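ORF10 (Moritella marina, PDB 6RIW) forms the ketosynthase-chain length factor didomain of a polyunsaturated fatty acid synthase and probably catalyses the condensation that lengthens an acyl chain bound to acyl carrier protein. Local coordinates at residues E503-M509 against K911-I917; L586-Q590 against E700-L704; A144-V148 against S918-V922; P525-V530 against V741-A745; N514-Q520 against M950-P955. One frame throughout, in Å; residues are numbered along the deposited sequence.

Interaction 1: residues E503-M509 against K911-I917; sequences EQRWKGM and KLGGQLI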
# COMPACT_ATOMS: atom_id res chain seq x y z
N GLU A 503 -7.43 -16.81 -22.73
CA GLU A 503 -7.01 -16.14 -23.96
C GLU A 503 -6.68 -14.66 -23.78
O GLU A 503 -5.75 -14.16 -24.42
CB GLU A 503 -8.08 -16.31 -25.05
CG GLU A 503 -7.98 -17.69 -25.64
CD GLU A 503 -8.39 -17.77 -27.11
OE1 GLU A 503 -9.15 -16.87 -27.58
OE2 GLU A 503 -7.95 -18.75 -27.77
N GLN A 504 -7.42 -13.93 -22.94
CA GLN A 504 -7.19 -12.50 -22.78
C GLN A 504 -6.36 -12.15 -21.55
O GLN A 504 -6.10 -10.96 -21.31
CB GLN A 504 -8.52 -11.76 -22.71
CG GLN A 504 -9.29 -11.76 -24.02
CD GLN A 504 -10.67 -11.18 -23.81
OE1 GLN A 504 -10.80 -10.06 -23.32
NE2 GLN A 504 -11.71 -11.94 -24.15
N ARG A 505 -5.95 -13.13 -20.77
CA ARG A 505 -5.37 -12.84 -19.46
C ARG A 505 -4.06 -12.05 -19.56
O ARG A 505 -3.78 -11.22 -18.69
CB ARG A 505 -5.13 -14.15 -18.71
CG ARG A 505 -4.57 -13.97 -17.26
CD ARG A 505 -5.66 -13.45 -16.31
NE ARG A 505 -5.11 -13.01 -15.02
CZ ARG A 505 -4.62 -11.79 -14.81
NH1 ARG A 505 -4.57 -10.90 -15.81
NH2 ARG A 505 -4.17 -11.45 -13.60
N TRP A 506 -3.23 -12.31 -20.57
CA TRP A 506 -2.01 -11.51 -20.80
C TRP A 506 -2.16 -10.54 -21.97
O TRP A 506 -1.15 -10.07 -22.53
CB TRP A 506 -0.80 -12.41 -21.03
CG TRP A 506 -0.32 -13.16 -19.81
CD1 TRP A 506 -0.89 -13.17 -18.56
CD2 TRP A 506 0.83 -14.01 -19.73
NE1 TRP A 506 -0.15 -13.98 -17.70
CE2 TRP A 506 0.91 -14.51 -18.42
CE3 TRP A 506 1.82 -14.38 -20.66
CZ2 TRP A 506 1.93 -15.37 -18.00
CZ3 TRP A 506 2.84 -15.23 -20.24
CH2 TRP A 506 2.89 -15.73 -18.93
N LYS A 507 -3.39 -10.20 -22.35
CA LYS A 507 -3.62 -9.32 -23.50
C LYS A 507 -2.91 -9.85 -24.74
O LYS A 507 -2.46 -9.08 -25.61
CB LYS A 507 -3.20 -7.88 -23.19
CG LYS A 507 -4.07 -7.20 -22.16
CD LYS A 507 -3.68 -5.71 -21.93
CE LYS A 507 -4.77 -5.04 -21.10
NZ LYS A 507 -4.67 -3.54 -21.02
N GLY A 508 -2.80 -11.18 -24.84
CA GLY A 508 -2.21 -11.83 -25.99
C GLY A 508 -0.70 -11.78 -26.04
O GLY A 508 -0.12 -12.27 -27.02
N MET A 509 -0.04 -11.22 -25.02
CA MET A 509 1.41 -11.07 -25.06
C MET A 509 2.16 -12.40 -25.07
O MET A 509 3.33 -12.42 -25.45
CB MET A 509 1.87 -10.21 -23.87
CG MET A 509 1.45 -8.73 -24.04
SD MET A 509 2.11 -7.68 -22.70
CE MET A 509 0.63 -7.44 -21.72
N LYS A 911 -13.86 -9.87 -17.48
CA LYS A 911 -12.71 -10.71 -17.78
C LYS A 911 -11.44 -10.04 -17.29
O LYS A 911 -11.29 -8.82 -17.37
CB LYS A 911 -12.61 -10.98 -19.29
CG LYS A 911 -13.62 -12.00 -19.79
CD LYS A 911 -13.53 -12.21 -21.29
CE LYS A 911 -14.47 -13.33 -21.75
NZ LYS A 911 -14.05 -14.66 -21.21
N LEU A 912 -10.53 -10.85 -16.74
CA LEU A 912 -9.22 -10.35 -16.36
C LEU A 912 -8.35 -10.21 -17.61
O LEU A 912 -8.59 -10.84 -18.64
CB LEU A 912 -8.57 -11.30 -15.35
CG LEU A 912 -9.02 -11.06 -13.90
CD1 LEU A 912 -10.45 -11.51 -13.71
CD2 LEU A 912 -8.10 -11.83 -12.95
N GLY A 913 -7.33 -9.36 -17.53
CA GLY A 913 -6.58 -9.00 -18.71
C GLY A 913 -7.35 -7.95 -19.48
O GLY A 913 -7.91 -7.02 -18.89
N GLY A 914 -7.40 -8.09 -20.79
CA GLY A 914 -8.15 -7.14 -21.59
C GLY A 914 -7.88 -7.35 -23.06
O GLY A 914 -7.42 -8.42 -23.47
N GLN A 915 -8.18 -6.31 -23.83
CA GLN A 915 -8.01 -6.33 -25.28
C GLN A 915 -6.63 -6.86 -25.69
O GLN A 915 -5.61 -6.54 -25.07
CB GLN A 915 -8.20 -4.91 -25.82
CG GLN A 915 -8.00 -4.75 -27.31
CD GLN A 915 -8.69 -3.53 -27.82
OE1 GLN A 915 -8.41 -2.41 -27.39
NE2 GLN A 915 -9.63 -3.72 -28.73
N LEU A 916 -6.61 -7.69 -26.73
CA LEU A 916 -5.35 -8.20 -27.26
C LEU A 916 -4.59 -7.05 -27.93
O LEU A 916 -5.09 -6.45 -28.88
CB LEU A 916 -5.61 -9.33 -28.24
CG LEU A 916 -6.55 -10.38 -27.64
CD1 LEU A 916 -7.25 -11.21 -28.73
CD2 LEU A 916 -5.77 -11.27 -26.71
N ILE A 917 -3.38 -6.74 -27.43
CA ILE A 917 -2.65 -5.56 -27.90
C ILE A 917 -2.35 -5.66 -29.40
O ILE A 917 -2.61 -4.72 -30.16
CB ILE A 917 -1.35 -5.36 -27.10
CG1 ILE A 917 -1.62 -5.18 -25.60
CG2 ILE A 917 -0.57 -4.14 -27.64
CD1 ILE A 917 -0.34 -5.29 -24.75
O HOH W 1 -10.28 -9.60 -21.00
O HOH W 2 -5.47 -3.95 -24.01
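Arg505 and Leu912 run side by side and point the same way, with Arg505 CD 3.7 Å from Leu912 CB and Leu912 CD2 over one face of the guanidinium, offset toward its rim. The arginine CB leads away from the 911-917 loop, but a bend at chi2 (73°) swings the guanidinium back over the leucine, where NH2 and NH1 form salt bridges with Glu743 and Glu587. Cutting Arg505 back to alanine would take the cation from both carboxylates and would probably leave Leu912 CD2 without the flat group it rests on. Gln504 crosses Lys911 at about a right angle, its NE2 3.4 Å from Lys911 CD, while the lysine ammonium continues to Gln532. Two overlapping beta turns, type I from Gln504 to Lys507 and type I' from Trp506 to Met509, shape this loop of the chain length factor half. Gln504 O closes the first turn with Lys507 N and takes Gly914 N (3.2 Å) from the opposite face of its carbonyl plane. Gly913 CA lies 3.3 Å from Gln504 O, and a CB there would run into that oxygen and Arg505 CA. Lys507 O receives Ile917 N at 3.1 Å. The extended Lys507 has CB 3.3 Å from Gln915 O and gives its ammonium to Val628 O and Gln590 OE1. Met509 CE meets Ile917 CD1 at 3.8 Å, and both also touch Val140 of helix 129-148.

Interaction 2: residues L586-Q590 against E700-L704; sequences LELHQ and ENITL
Glu700 OE2 is gripped by two donors, Gln590 NE2 across the contact and the hydroxyl of Tyr137 from helix 129-148. The bond from Gln590 NE2 to Glu700 OE2 is 2.8 Å long with an angle of 160° at the hydrogen. It uses the syn lone pair of the oxygen, and the amide and carboxylate are only 19° from coplanar, although the two side chains cross at about a right angle. A bend at chi2 (91°) lays the carboxylate beside Glu587 and Gln590, with Glu700 OE1 3.5 Å from Glu587 CG. The two acids come close here, with Glu587 OE2 4.3 Å from Glu700 OE1. A water sits 2.9 Å from Glu587 OE2 and 3.1 Å from Glu700 OE1. Nearer the glutamate's backbone the contact is apolar: Leu586 CB touches Glu700 CB at 3.5 Å, and Leu586 CD1 reaches on to Asn701 CA and to Leu704 CD2, the latter at 3.9 Å. The leucine belongs to a short 3-10 turn that leads into helix 589-595, and its carbonyl receives both the backbone N and the ring ND1 of His589. Helix 699-706 thus packs against the start of its neighbour within the chain length factor half. With Arg505 bridging to Glu587, and Gln590 and Tyr137 donating to Glu700, these two neighbouring carboxylates can probably both stay ionised in this largely buried place.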
# COMPACT_ATOMS: atom_id res chain seq x y z
N LEU A 586 0.47 -4.98 -10.30
CA LEU A 586 1.53 -4.71 -11.27
C LEU A 586 0.99 -4.31 -12.63
O LEU A 586 1.71 -3.65 -13.40
CB LEU A 586 2.42 -5.94 -11.37
CG LEU A 586 3.16 -6.32 -10.07
CD1 LEU A 586 3.87 -7.68 -10.26
CD2 LEU A 586 4.18 -5.25 -9.66
N GLU A 587 -0.26 -4.70 -12.97
CA GLU A 587 -0.85 -4.25 -14.24
C GLU A 587 -1.07 -2.74 -14.29
O GLU A 587 -1.34 -2.21 -15.38
CB GLU A 587 -2.18 -4.99 -14.52
CG GLU A 587 -1.98 -6.48 -14.77
CD GLU A 587 -3.27 -7.19 -15.20
OE1 GLU A 587 -4.37 -6.61 -15.06
OE2 GLU A 587 -3.17 -8.34 -15.67
N LEU A 588 -0.93 -2.04 -13.17
CA LEU A 588 -1.01 -0.58 -13.21
C LEU A 588 0.05 0.06 -14.10
O LEU A 588 -0.12 1.22 -14.51
CB LEU A 588 -0.91 -0.00 -11.79
CG LEU A 588 -2.10 -0.28 -10.85
CD1 LEU A 588 -1.83 0.38 -9.50
CD2 LEU A 588 -3.39 0.23 -11.45
N HIS A 589 1.15 -0.64 -14.39
CA HIS A 589 2.16 -0.12 -15.30
C HIS A 589 1.64 0.01 -16.72
O HIS A 589 2.23 0.74 -17.53
CB HIS A 589 3.42 -1.00 -15.26
CG HIS A 589 4.10 -0.98 -13.93
ND1 HIS A 589 3.89 -1.94 -12.97
CD2 HIS A 589 4.96 -0.08 -13.38
CE1 HIS A 589 4.59 -1.65 -11.88
NE2 HIS A 589 5.26 -0.53 -12.11
N GLN A 590 0.53 -0.68 -17.04
CA GLN A 590 -0.02 -0.56 -18.38
C GLN A 590 -0.55 0.84 -18.65
O GLN A 590 -0.62 1.23 -19.82
CB GLN A 590 -1.13 -1.61 -18.57
CG GLN A 590 -0.60 -3.03 -18.55
CD GLN A 590 -1.70 -4.06 -18.46
OE1 GLN A 590 -2.85 -3.77 -18.73
NE2 GLN A 590 -1.34 -5.29 -18.08
N GLU A 700 3.01 -9.48 -15.71
CA GLU A 700 3.95 -8.71 -14.89
C GLU A 700 4.41 -9.50 -13.68
O GLU A 700 5.60 -9.49 -13.32
CB GLU A 700 3.31 -7.40 -14.44
CG GLU A 700 3.04 -6.42 -15.58
CD GLU A 700 1.66 -6.57 -16.23
OE1 GLU A 700 1.01 -7.64 -16.08
OE2 GLU A 700 1.23 -5.60 -16.90
N ASN A 701 3.48 -10.21 -13.03
CA ASN A 701 3.91 -11.00 -11.88
C ASN A 701 4.76 -12.18 -12.30
O ASN A 701 5.72 -12.52 -11.60
CB ASN A 701 2.74 -11.49 -11.04
CG ASN A 701 3.23 -12.13 -9.75
OD1 ASN A 701 3.87 -11.46 -8.92
ND2 ASN A 701 2.99 -13.43 -9.58
N ILE A 702 4.43 -12.84 -13.41
CA ILE A 702 5.28 -13.96 -13.83
C ILE A 702 6.69 -13.46 -14.13
O ILE A 702 7.70 -14.05 -13.70
CB ILE A 702 4.65 -14.70 -15.04
CG1 ILE A 702 3.74 -15.85 -14.59
CG2 ILE A 702 5.78 -15.41 -15.84
CD1 ILE A 702 2.61 -15.46 -13.68
N THR A 703 6.79 -12.34 -14.85
CA THR A 703 8.07 -11.68 -15.11
C THR A 703 8.84 -11.38 -13.82
O THR A 703 10.03 -11.69 -13.71
CB THR A 703 7.81 -10.36 -15.86
OG1 THR A 703 7.19 -10.65 -17.11
CG2 THR A 703 9.11 -9.61 -16.12
N LEU A 704 8.16 -10.77 -12.85
CA LEU A 704 8.81 -10.42 -11.59
C LEU A 704 9.32 -11.65 -10.85
O LEU A 704 10.47 -11.70 -10.40
CB LEU A 704 7.83 -9.63 -10.71
CG LEU A 704 8.32 -9.36 -9.28
CD1 LEU A 704 9.65 -8.58 -9.31
CD2 LEU A 704 7.26 -8.60 -8.48
O HOH W 3 -1.11 -9.38 -17.49

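Interaction 3: residues A144-V148 against S918-V922; sequences ALKAV and SNAIV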
# COMPACT_ATOMS: atom_id res chain seq x y z
N ALA A 144 3.82 -5.03 -33.61
CA ALA A 144 2.58 -4.79 -34.35
C ALA A 144 2.76 -3.69 -35.38
O ALA A 144 2.27 -3.80 -36.51
CB ALA A 144 1.46 -4.42 -33.38
N LEU A 145 3.44 -2.60 -35.01
CA LEU A 145 3.66 -1.50 -35.95
C LEU A 145 4.61 -1.89 -37.09
O LEU A 145 4.45 -1.39 -38.21
CB LEU A 145 4.19 -0.27 -35.20
CG LEU A 145 3.11 0.43 -34.34
CD1 LEU A 145 3.66 1.56 -33.46
CD2 LEU A 145 1.94 0.92 -35.17
N LYS A 146 5.59 -2.77 -36.83
CA LYS A 146 6.36 -3.34 -37.94
C LYS A 146 5.44 -4.05 -38.93
O LYS A 146 5.60 -3.90 -40.16
CB LYS A 146 7.40 -4.34 -37.41
CG LYS A 146 8.60 -3.73 -36.68
CD LYS A 146 9.55 -4.86 -36.30
CE LYS A 146 10.99 -4.36 -36.11
NZ LYS A 146 11.11 -3.42 -34.94
N ALA A 147 4.47 -4.83 -38.43
CA ALA A 147 3.58 -5.56 -39.31
C ALA A 147 2.67 -4.63 -40.09
O ALA A 147 2.30 -4.93 -41.24
CB ALA A 147 2.74 -6.57 -38.51
N VAL A 148 2.31 -3.49 -39.52
CA VAL A 148 1.37 -2.57 -40.16
C VAL A 148 2.09 -1.62 -41.12
O VAL A 148 1.64 -1.41 -42.25
CB VAL A 148 0.59 -1.78 -39.09
CG1 VAL A 148 -0.19 -0.66 -39.71
CG2 VAL A 148 -0.36 -2.72 -38.34
N SER A 918 -1.75 -6.77 -29.84
CA SER A 918 -1.31 -6.85 -31.23
C SER A 918 -2.51 -6.81 -32.17
O SER A 918 -2.51 -6.05 -33.15
CB SER A 918 -0.48 -8.10 -31.45
OG SER A 918 -0.04 -8.16 -32.80
N ASN A 919 -3.55 -7.60 -31.88
CA ASN A 919 -4.72 -7.63 -32.75
C ASN A 919 -5.35 -6.25 -32.88
O ASN A 919 -5.83 -5.88 -33.96
CB ASN A 919 -5.76 -8.61 -32.20
CG ASN A 919 -5.39 -10.05 -32.44
OD1 ASN A 919 -4.38 -10.36 -33.11
ND2 ASN A 919 -6.20 -10.97 -31.92
N ALA A 920 -5.43 -5.50 -31.77
CA ALA A 920 -6.04 -4.18 -31.79
C ALA A 920 -5.30 -3.23 -32.71
O ALA A 920 -5.91 -2.33 -33.28
CB ALA A 920 -6.11 -3.59 -30.38
N ILE A 921 -4.00 -3.40 -32.85
CA ILE A 921 -3.22 -2.55 -33.75
C ILE A 921 -3.22 -3.11 -35.18
O ILE A 921 -3.58 -2.40 -36.12
CB ILE A 921 -1.79 -2.40 -33.18
CG1 ILE A 921 -1.86 -1.67 -31.83
CG2 ILE A 921 -0.87 -1.67 -34.15
CD1 ILE A 921 -0.58 -1.80 -30.97
N VAL A 922 -2.87 -4.39 -35.35
CA VAL A 922 -2.69 -4.95 -36.69
C VAL A 922 -4.01 -5.03 -37.44
O VAL A 922 -4.03 -4.93 -38.67
CB VAL A 922 -2.00 -6.34 -36.68
CG1 VAL A 922 -0.59 -6.27 -36.07
CG2 VAL A 922 -2.86 -7.36 -35.99
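Two helices running nearly the same way meet here, the last turn of helix 129-148 and helix 917-922, with their short segments crossing at -26° and their axes 9.1 Å apart. At the centre is Ala144, whose small CB fits among three residues of the partner helix: it lies 3.7 Å from Ile921 CG2 and 3.9 Å from Val922 CG1, with Ser918 OG a little farther off. The small side chain of Ala144 is consistent with the short distance of 5.4 Å between the CA atoms of Ala144 and Ser918. One turn on, Val148 points its CG2 branch at the opposite backbone, 3.6 Å from Val922 CA. That branch stands trans to the valine's carbonyl carbon, with CG1 taking the place trans to N (chi1 170°). Leu145 crosses Ile921 at about a right angle, its CD2 touching Ile921 CG2 at 4.0 Å, and the methyl of Ala147 grazes Val922 CG1. Aliphatic groups make most of the contact, with Ser918 OG the one polar side-chain atom at it. It joins a helix of the ketosynthase half to the C-terminal part of the chain; Val148 also touches Leu929 and Lys933 of helix 929-934, while Leu145 packs on Phe153.

Interaction 4: residues P525-V530 against V741-A745; sequences PKGSYV and VGEGA
Glu743 extends a short parallel strand pairing with its own carboxylate: beyond the last backbone bond between the two segments, Glu743 OE2 accepts Val530 N at 2.8 Å and a nearly straight 167°. The oxygen uses its anti lone pair, on the side away from OE1, which leaves OE1 to take Arg505 NH2 in a salt bridge and the backbone N of Gly697. With CG between the backbone N and carbonyl carbon (chi1 65°) and an extended chain beyond, the side chain reaches past Ser528 O to Val530. There OE2 also lies at the edge of the Tyr529 ring, whose plane stands almost upright to the carboxylate. Replacing Glu743 by alanine would probably leave Val530 N without this acceptor and Arg505 with one carboxylate fewer. The pairing, soundest at Ser528 with Gly742, sets a short, weakly bonded strand beside the start of strand 741-752 in the thiolase-type core of the chain length factor half. Ser528 N donates to Val741 O at 2.8 Å, from above the carbonyl plane, whereas the return bond from Glu743 N to Ser528 O is weak; Ser528 centres an inverse gamma turn that bends the chain. Val741 spreads its two branches, CG1 3.7 Å from Tyr529 CE1 and CG2 3.9 Å from Pro525 CB. The tyrosine hydroxyl ties these flanks together by donating to Pro525 O at 2.8 Å.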
# COMPACT_ATOMS: atom_id res chain seq x y z
N PRO A 525 2.90 -20.42 -18.41
CA PRO A 525 2.80 -21.61 -17.54
C PRO A 525 1.36 -22.04 -17.37
O PRO A 525 0.44 -21.23 -17.34
CB PRO A 525 3.39 -21.14 -16.20
CG PRO A 525 4.23 -19.97 -16.53
CD PRO A 525 3.60 -19.31 -17.74
N LYS A 526 1.17 -23.34 -17.21
CA LYS A 526 -0.12 -23.81 -16.75
C LYS A 526 -0.26 -23.40 -15.28
O LYS A 526 0.69 -23.56 -14.52
CB LYS A 526 -0.21 -25.32 -16.91
CG LYS A 526 -1.59 -25.87 -16.60
CD LYS A 526 -1.76 -27.26 -17.21
CE LYS A 526 -3.03 -27.92 -16.69
NZ LYS A 526 -2.96 -29.38 -16.97
N GLY A 527 -1.41 -22.86 -14.89
CA GLY A 527 -1.55 -22.42 -13.51
C GLY A 527 -2.99 -22.14 -13.12
O GLY A 527 -3.93 -22.33 -13.90
N SER A 528 -3.16 -21.69 -11.88
CA SER A 528 -4.52 -21.46 -11.37
C SER A 528 -4.94 -20.02 -11.68
O SER A 528 -4.96 -19.12 -10.83
CB SER A 528 -4.57 -21.79 -9.88
OG SER A 528 -5.87 -21.58 -9.35
N TYR A 529 -5.26 -19.79 -12.95
CA TYR A 529 -5.65 -18.46 -13.39
C TYR A 529 -7.13 -18.25 -13.12
O TYR A 529 -7.94 -19.19 -13.16
CB TYR A 529 -5.40 -18.28 -14.89
CG TYR A 529 -3.97 -18.38 -15.32
CD1 TYR A 529 -3.10 -17.30 -15.15
CD2 TYR A 529 -3.46 -19.56 -15.88
CE1 TYR A 529 -1.77 -17.38 -15.54
CE2 TYR A 529 -2.13 -19.64 -16.26
CZ TYR A 529 -1.30 -18.54 -16.11
OH TYR A 529 0.03 -18.64 -16.50
N VAL A 530 -7.48 -16.99 -12.91
CA VAL A 530 -8.87 -16.55 -12.86
C VAL A 530 -9.21 -15.96 -14.23
O VAL A 530 -8.64 -14.94 -14.63
CB VAL A 530 -9.11 -15.53 -11.74
CG1 VAL A 530 -10.54 -14.97 -11.82
CG2 VAL A 530 -8.88 -16.18 -10.38
N VAL A 741 2.04 -21.18 -10.60
CA VAL A 741 1.26 -19.95 -10.82
C VAL A 741 -0.14 -20.12 -10.23
O VAL A 741 -0.80 -21.15 -10.43
CB VAL A 741 1.19 -19.63 -12.33
CG1 VAL A 741 0.18 -18.53 -12.59
CG2 VAL A 741 2.58 -19.24 -12.89
N GLY A 742 -0.59 -19.10 -9.50
CA GLY A 742 -1.97 -19.07 -9.03
C GLY A 742 -2.37 -17.65 -8.74
O GLY A 742 -1.52 -16.77 -8.63
N GLU A 743 -3.68 -17.42 -8.63
CA GLU A 743 -4.14 -16.08 -8.27
C GLU A 743 -5.53 -16.16 -7.66
O GLU A 743 -6.22 -17.18 -7.76
CB GLU A 743 -4.13 -15.13 -9.48
CG GLU A 743 -5.11 -15.51 -10.59
CD GLU A 743 -4.97 -14.61 -11.82
OE1 GLU A 743 -4.28 -13.57 -11.72
OE2 GLU A 743 -5.54 -14.94 -12.90
N GLY A 744 -5.94 -15.06 -7.03
CA GLY A 744 -7.28 -14.98 -6.49
C GLY A 744 -7.36 -14.05 -5.29
O GLY A 744 -6.54 -13.17 -5.11
N ALA A 745 -8.42 -14.25 -4.51
CA ALA A 745 -8.77 -13.36 -3.42
C ALA A 745 -9.55 -14.17 -2.40
O ALA A 745 -10.19 -15.16 -2.75
CB ALA A 745 -9.61 -12.16 -3.92
O HOH W 4 2.63 -23.07 -12.82
O HOH W 5 -5.57 -19.78 -7.29

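Interaction 5: residues N514-Q520 against M950-P955; sequences NVMQSLQ and MDNLKP
Met950 lies with its side chain against Ser518, touching it from CB onward. Its CB is 3.5 Å from Ser518 OG and its CG 3.9 Å from the same oxygen. Turns at chi2 (-68°) and chi3 (-85°) then curl the thioether round, so that the terminal CE comes back to the serine, 3.4 Å from Ser518 OG. This methyl also meets Val515 CG2 at 4.1 Å, one turn earlier on the helix, where the two side chains cross at about a right angle. The serine hydroxyl under the methionine is turned back along its own helix, beside its backbone N (chi1 -62°), and donates to Asn514 O at 3.1 Å. That carbonyl also takes Ser518 N, from the opposite face of its plane. Farther along, the helix 513-519 ends in a Schellman motif at Gln520, and the 950-955 loop runs past this C-terminal end. Lys954 CA makes a CA-H...O contact of 3.5 Å with Ser518 O, while Pro955 CD approaches the same carbonyl. Leu519 CD2 lies against Leu953, 4.1 Å from its CB and nearer to its carbonyl O. The extended Gln520 lays its amide against the proline ring, OE1 3.8 Å from Pro955 CG, with NE2 beside the aliphatic part of Lys954. The helix end and the loop both lean on two other helices: Met950 rests on Pro135 and Gln139 of helix 129-148, whose Leu136 meets Val515, whereas Leu519 and Leu953 both pack on Thr703 of helix 699-706, and Gln706 of that helix donates to Leu519 O.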
# COMPACT_ATOMS: atom_id res chain seq x y z
N ASN A 514 9.31 -12.45 -29.24
CA ASN A 514 10.41 -11.69 -28.64
C ASN A 514 10.22 -11.55 -27.13
O ASN A 514 11.17 -11.72 -26.36
CB ASN A 514 10.52 -10.32 -29.29
CG ASN A 514 11.03 -10.39 -30.74
OD1 ASN A 514 11.93 -11.16 -31.04
ND2 ASN A 514 10.43 -9.60 -31.63
N VAL A 515 9.01 -11.23 -26.68
CA VAL A 515 8.73 -11.19 -25.24
C VAL A 515 9.02 -12.55 -24.60
O VAL A 515 9.70 -12.64 -23.57
CB VAL A 515 7.28 -10.75 -25.00
CG1 VAL A 515 6.85 -11.07 -23.54
CG2 VAL A 515 7.14 -9.25 -25.31
N MET A 516 8.50 -13.62 -25.19
CA MET A 516 8.68 -14.93 -24.56
C MET A 516 10.13 -15.37 -24.56
O MET A 516 10.60 -15.98 -23.60
CB MET A 516 7.78 -15.96 -25.23
CG MET A 516 6.28 -15.60 -25.06
SD MET A 516 5.72 -15.64 -23.34
CE MET A 516 5.52 -17.42 -23.22
N GLN A 517 10.88 -15.02 -25.62
CA GLN A 517 12.31 -15.30 -25.63
C GLN A 517 13.03 -14.54 -24.52
O GLN A 517 13.92 -15.10 -23.86
CB GLN A 517 12.90 -14.92 -26.99
CG GLN A 517 14.33 -15.35 -27.18
CD GLN A 517 14.91 -14.80 -28.48
OE1 GLN A 517 16.12 -14.86 -28.72
NE2 GLN A 517 14.03 -14.26 -29.33
N SER A 518 12.67 -13.27 -24.30
CA SER A 518 13.30 -12.49 -23.24
C SER A 518 13.00 -13.07 -21.86
O SER A 518 13.87 -13.10 -20.98
CB SER A 518 12.85 -11.03 -23.29
OG SER A 518 13.24 -10.43 -24.51
N LEU A 519 11.77 -13.57 -21.67
CA LEU A 519 11.36 -14.18 -20.42
C LEU A 519 11.86 -15.62 -20.27
O LEU A 519 11.67 -16.21 -19.20
CB LEU A 519 9.83 -14.15 -20.30
CG LEU A 519 9.20 -12.74 -20.25
CD1 LEU A 519 7.66 -12.86 -20.19
CD2 LEU A 519 9.71 -12.02 -19.00
N GLN A 520 12.49 -16.18 -21.30
CA GLN A 520 12.97 -17.57 -21.29
C GLN A 520 11.83 -18.55 -21.00
O GLN A 520 12.00 -19.55 -20.30
CB GLN A 520 14.12 -17.73 -20.30
CG GLN A 520 15.24 -16.78 -20.64
CD GLN A 520 16.44 -16.92 -19.73
OE1 GLN A 520 16.35 -17.55 -18.67
NE2 GLN A 520 17.55 -16.34 -20.14
N MET A 950 15.08 -4.83 -23.89
CA MET A 950 14.45 -5.95 -23.20
C MET A 950 15.29 -6.50 -22.05
O MET A 950 14.84 -7.46 -21.40
CB MET A 950 14.18 -7.08 -24.19
CG MET A 950 13.39 -6.64 -25.41
SD MET A 950 11.72 -6.22 -24.94
CE MET A 950 11.03 -7.88 -25.00
N ASP A 951 16.47 -5.92 -21.78
CA ASP A 951 17.43 -6.50 -20.83
C ASP A 951 16.82 -6.73 -19.45
O ASP A 951 17.16 -7.71 -18.78
CB ASP A 951 18.65 -5.58 -20.66
CG ASP A 951 19.23 -5.12 -21.98
OD1 ASP A 951 18.61 -4.25 -22.63
OD2 ASP A 951 20.33 -5.62 -22.34
N ASN A 952 15.96 -5.82 -18.98
CA ASN A 952 15.43 -5.94 -17.63
C ASN A 952 14.45 -7.10 -17.46
O ASN A 952 14.14 -7.47 -16.32
CB ASN A 952 14.73 -4.63 -17.22
CG ASN A 952 15.71 -3.59 -16.74
OD1 ASN A 952 16.73 -3.92 -16.15
ND2 ASN A 952 15.40 -2.33 -16.97
N LEU A 953 13.96 -7.67 -18.57
CA LEU A 953 13.03 -8.80 -18.49
C LEU A 953 13.74 -10.13 -18.27
O LEU A 953 13.12 -11.08 -17.79
CB LEU A 953 12.21 -8.88 -19.78
CG LEU A 953 11.36 -7.68 -20.18
CD1 LEU A 953 10.58 -7.97 -21.49
CD2 LEU A 953 10.42 -7.31 -19.05
N LYS A 954 15.01 -10.24 -18.66
CA LYS A 954 15.71 -11.50 -18.49
C LYS A 954 15.74 -11.87 -17.01
O LYS A 954 16.11 -11.03 -16.17
CB LYS A 954 17.13 -11.35 -19.02
CG LYS A 954 18.01 -12.56 -18.76
CD LYS A 954 19.43 -12.31 -19.29
CE LYS A 954 20.22 -13.60 -19.47
NZ LYS A 954 20.97 -13.95 -18.24
N PRO A 955 15.36 -13.11 -16.64
CA PRO A 955 15.42 -13.53 -15.23
C PRO A 955 16.76 -13.20 -14.56
O PRO A 955 17.82 -13.63 -15.02
CB PRO A 955 15.17 -15.04 -15.30
CG PRO A 955 14.31 -15.21 -16.55
CD PRO A 955 14.80 -14.15 -17.52

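How the interactions relate
Interactions 1, 2, 4 and 5 cluster on the chain length factor half, two of them through C-terminal residues, with centres 13 to 21 Å apart, and interaction 3 lies outward, about 15 Å from interaction 1 between centres. The loop 503-509 is the hub: Arg505 and Lys507 tie it to interactions 2 and 4, and Trp506 packs on Ile702, Pro525 and Met516. Helix 699-706 serves interaction 2 and backs interaction 5. Along the chain interaction 2 is nested within interaction 4, and interaction 4 within interactions 1 and 5, which cross each other. The late residues 911-955 return over the chain length factor and touch helix 129-148 of the ketosynthase, so the C-terminal part joins both halves of the didomain.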